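Local coordinates for protein DyP (Bjerkandera adusta, PDB 3VXJ) that probably acts as a heme b-dependent peroxidase of the dye-decolorizing (DyP-type) family and binds the phenol 2,6-dimethoxyphenol, at residues Arg25-Gln30 against Ile146-Ala151. Sequence-based numbering, arbitrary orientation.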
ATOM      1  N   ARG A  25      13.654   2.529   4.639  1.00  9.01           N
ATOM      2  CA  ARG A  25      14.384   1.297   4.353  1.00  9.33           C
ATOM      3  C   ARG A  25      13.713   0.128   5.050  1.00  8.95           C
ATOM      4  O   ARG A  25      13.316   0.213   6.219  1.00  9.40           O
ATOM      5  CB  ARG A  25      15.834   1.406   4.817  1.00  9.14           C
ATOM      6  CG  ARG A  25      16.681   0.170   4.484  1.00  9.84           C
ATOM      7  CD  ARG A  25      18.153   0.414   4.750  1.00  9.88           C
ATOM      8  NE  ARG A  25      18.688   1.414   3.837  1.00 10.87           N
ATOM      9  CZ  ARG A  25      19.859   2.023   3.993  1.00 11.50           C
ATOM     10  NH1 ARG A  25      20.626   1.737   5.038  1.00 12.20           N
ATOM     11  NH2 ARG A  25      20.256   2.923   3.102  1.00 13.12           N
ATOM     12  N   PHE A  26      13.579  -0.964   4.310  1.00  8.65           N
ATOM     13  CA  PHE A  26      13.029  -2.199   4.836  1.00  8.69           C
ATOM     14  C   PHE A  26      14.194  -3.176   4.944  1.00  8.41           C
ATOM     15  O   PHE A  26      14.788  -3.560   3.931  1.00  9.27           O
ATOM     16  CB  PHE A  26      11.957  -2.735   3.893  1.00  8.79           C
ATOM     17  CG  PHE A  26      10.772  -1.810   3.721  1.00  8.97           C
ATOM     18  CD1 PHE A  26       9.623  -2.006   4.475  1.00  9.63           C
ATOM     19  CD2 PHE A  26      10.821  -0.733   2.829  1.00  9.24           C
ATOM     20  CE1 PHE A  26       8.526  -1.154   4.336  1.00 10.08           C
ATOM     21  CE2 PHE A  26       9.727   0.127   2.687  1.00  8.20           C
ATOM     22  CZ  PHE A  26       8.586  -0.083   3.440  1.00  9.33           C
ATOM     23  N   VAL A  27      14.563  -3.513   6.177  1.00  8.56           N
ATOM     24  CA  VAL A  27      15.688  -4.415   6.432  1.00  8.75           C
ATOM     25  C   VAL A  27      15.110  -5.782   6.772  1.00  8.64           C
ATOM     26  O   VAL A  27      14.562  -5.991   7.867  1.00  9.43           O
ATOM     27  CB  VAL A  27      16.596  -3.914   7.584  1.00  8.56           C
ATOM     28  CG1 VAL A  27      17.763  -4.864   7.779  1.00 10.65           C
ATOM     29  CG2 VAL A  27      17.113  -2.494   7.313  1.00 10.88           C
ATOM     30  N   PHE A  28      15.197  -6.694   5.815  1.00  9.11           N
ATOM     31  CA  PHE A  28      14.672  -8.046   5.968  1.00  8.96           C
ATOM     32  C   PHE A  28      15.741  -8.925   6.586  1.00  9.44           C
ATOM     33  O   PHE A  28      16.897  -8.870   6.179  1.00 10.36           O
ATOM     34  CB  PHE A  28      14.201  -8.604   4.617  1.00  9.24           C
ATOM     35  CG  PHE A  28      13.116  -7.777   3.977  1.00  9.08           C
ATOM     36  CD1 PHE A  28      11.781  -7.967   4.323  1.00  8.59           C
ATOM     37  CD2 PHE A  28      13.437  -6.762   3.077  1.00 10.13           C
ATOM     38  CE1 PHE A  28      10.781  -7.186   3.750  1.00  9.85           C
ATOM     39  CE2 PHE A  28      12.446  -5.978   2.511  1.00 10.32           C
ATOM     40  CZ  PHE A  28      11.122  -6.182   2.843  1.00  9.12           C
ATOM     41  N   PHE A  29      15.358  -9.729   7.568  1.00  9.22           N
ATOM     42  CA  PHE A  29      16.340 -10.499   8.310  1.00  9.37           C
ATOM     43  C   PHE A  29      15.880 -11.912   8.625  1.00 10.13           C
ATOM     44  O   PHE A  29      14.681 -12.236   8.566  1.00  9.89           O
ATOM     45  CB  PHE A  29      16.750  -9.759   9.599  1.00  9.02           C
ATOM     46  CG  PHE A  29      15.646  -9.639  10.614  1.00  9.12           C
ATOM     47  CD1 PHE A  29      15.482 -10.617  11.598  1.00  9.16           C
ATOM     48  CD2 PHE A  29      14.752  -8.572  10.579  1.00  8.47           C
ATOM     49  CE1 PHE A  29      14.460 -10.533  12.524  1.00  9.43           C
ATOM     50  CE2 PHE A  29      13.732  -8.476  11.515  1.00  9.67           C
ATOM     51  CZ  PHE A  29      13.576  -9.462  12.484  1.00 10.34           C
ATOM     52  N   GLN A  30      16.869 -12.742   8.947  1.00 10.79           N
ATOM     53  CA  GLN A  30      16.684 -14.047   9.555  1.00 11.97           C
ATOM     54  C   GLN A  30      17.248 -14.003  10.963  1.00 11.46           C
ATOM     55  O   GLN A  30      18.265 -13.345  11.207  1.00 11.62           O
ATOM     56  CB  GLN A  30      17.497 -15.102   8.815  1.00 14.06           C
ATOM     57  CG  GLN A  30      17.111 -15.443   7.423  1.00 18.10           C
ATOM     58  CD  GLN A  30      17.989 -16.569   6.882  1.00 22.44           C
ATOM     59  OE1 GLN A  30      18.287 -17.537   7.591  1.00 25.10           O
ATOM     60  NE2 GLN A  30      18.413 -16.442   5.630  1.00 26.18           N
ATOM     61  N   ILE A 146      21.262 -11.950  14.108  1.00 12.35           N
ATOM     62  CA  ILE A 146      20.512 -11.874  12.854  1.00 12.75           C
ATOM     63  C   ILE A 146      21.436 -11.869  11.642  1.00 12.70           C
ATOM     64  O   ILE A 146      22.631 -11.561  11.745  1.00 13.36           O
ATOM     65  CB  ILE A 146      19.583 -10.621  12.765  1.00 12.29           C
ATOM     66  CG1 ILE A 146      20.396  -9.319  12.687  1.00 12.44           C
ATOM     67  CG2 ILE A 146      18.549 -10.615  13.900  1.00 12.42           C
ATOM     68  CD1 ILE A 146      19.552  -8.066  12.495  1.00 13.25           C
ATOM     69  N   THR A 147      20.866 -12.235  10.497  1.00 13.03           N
ATOM     70  CA  THR A 147      21.491 -11.995   9.202  1.00 13.44           C
ATOM     71  C   THR A 147      20.539 -11.106   8.419  1.00 12.79           C
ATOM     72  O   THR A 147      19.343 -11.402   8.292  1.00 12.27           O
ATOM     73  CB  THR A 147      21.760 -13.302   8.429  1.00 13.71           C
ATOM     74  OG1 THR A 147      22.721 -14.086   9.145  1.00 15.69           O
ATOM     75  CG2 THR A 147      22.309 -13.016   7.032  1.00 15.40           C
ATOM     76  N   GLN A 148      21.065 -10.001   7.914  1.00 13.06           N
ATOM     77  CA  GLN A 148      20.299  -9.106   7.072  1.00 13.86           C
ATOM     78  C   GLN A 148      20.355  -9.663   5.650  1.00 14.28           C
ATOM     79  O   GLN A 148      21.410  -9.652   5.006  1.00 15.87           O
ATOM     80  CB  GLN A 148      20.856  -7.685   7.180  1.00 13.92           C
ATOM     81  CG  GLN A 148      20.692  -7.105   8.594  1.00 15.71           C
ATOM     82  CD  GLN A 148      21.464  -5.823   8.832  1.00 17.47           C
ATOM     83  OE1 GLN A 148      21.528  -4.947   7.968  1.00 19.09           O
ATOM     84  NE2 GLN A 148      22.042  -5.701  10.022  1.00 19.28           N
ATOM     85  N   VAL A 149      19.227 -10.201   5.192  1.00 13.67           N
ATOM     86  CA  VAL A 149      19.166 -10.934   3.922  1.00 14.16           C
ATOM     87  C   VAL A 149      18.875 -10.034   2.722  1.00 14.23           C
ATOM     88  O   VAL A 149      19.171 -10.397   1.575  1.00 15.36           O
ATOM     89  CB  VAL A 149      18.174 -12.136   3.983  1.00 13.86           C
ATOM     90  CG1 VAL A 149      18.648 -13.163   5.014  1.00 14.23           C
ATOM     91  CG2 VAL A 149      16.743 -11.682   4.301  1.00 14.14           C
ATOM     92  N   GLN A 150      18.295  -8.864   2.991  1.00 13.57           N
ATOM     93  CA  GLN A 150      18.005  -7.878   1.950  1.00 13.54           C
ATOM     94  C   GLN A 150      17.582  -6.573   2.591  1.00 12.51           C
ATOM     95  O   GLN A 150      16.892  -6.571   3.609  1.00 11.96           O
ATOM     96  CB  GLN A 150      16.885  -8.383   1.033  1.00 13.81           C
ATOM     97  CG  GLN A 150      16.392  -7.402  -0.034  1.00 17.00           C
ATOM     98  CD  GLN A 150      17.389  -7.195  -1.147  1.00 19.34           C
ATOM     99  OE1 GLN A 150      18.380  -6.484  -0.983  1.00 22.69           O
ATOM    100  NE2 GLN A 150      17.132  -7.809  -2.295  1.00 21.56           N
ATOM    101  N   ALA A 151      17.999  -5.465   1.996  1.00 12.34           N
ATOM    102  CA  ALA A 151      17.456  -4.163   2.345  1.00 12.01           C
ATOM    103  C   ALA A 151      16.871  -3.545   1.087  1.00 12.19           C
ATOM    104  O   ALA A 151      17.532  -3.509   0.046  1.00 13.77           O
ATOM    105  CB  ALA A 151      18.530  -3.278   2.933  1.00 12.44           C
TER
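The F28 carbonyl oxygen takes N-H groups from two successive residues, V149 (N to O 2.9 Å, tilted 24° from the carbonyl plane) and, weakly, Q150 (N to O 3.5 Å), the mark of a classic beta bulge; accordingly F28 pairs with Q150 but F29 with Q148. In the reverse direction, F28 N bonds to Q150 O at 2.8 Å, nearly along the C=O axis, and that oxygen also lies at the edge of the F28 ring, near its plane. The V149 and Q30 side chains cross at about a right angle, with V149 CG1, anti to its own carbonyl carbon (chi1 -63°), 3.3 Å from Q30 NE2; V149 CG2 packs 4.0 Å from F28 CB. An alanine here would probably open a gap beside F28 CB and leave the Q30 amide arm freer to turn. On the other face, V27 CG1 lies 3.8 Å from Q148 OE1, the two side chains crossing obliquely, and I146 CG2 approaches F29 CD1 obliquely at 3.8 Å. In this antiparallel sheet strand 23-31 runs between 119-125 and the outermost 146-155; helix 128-142 packs against V27's face through I146 and Q148, whose NE2 is hydrogen-bonded to S139 OG, while F28 meets F112 and F220 edge-to-face on the other.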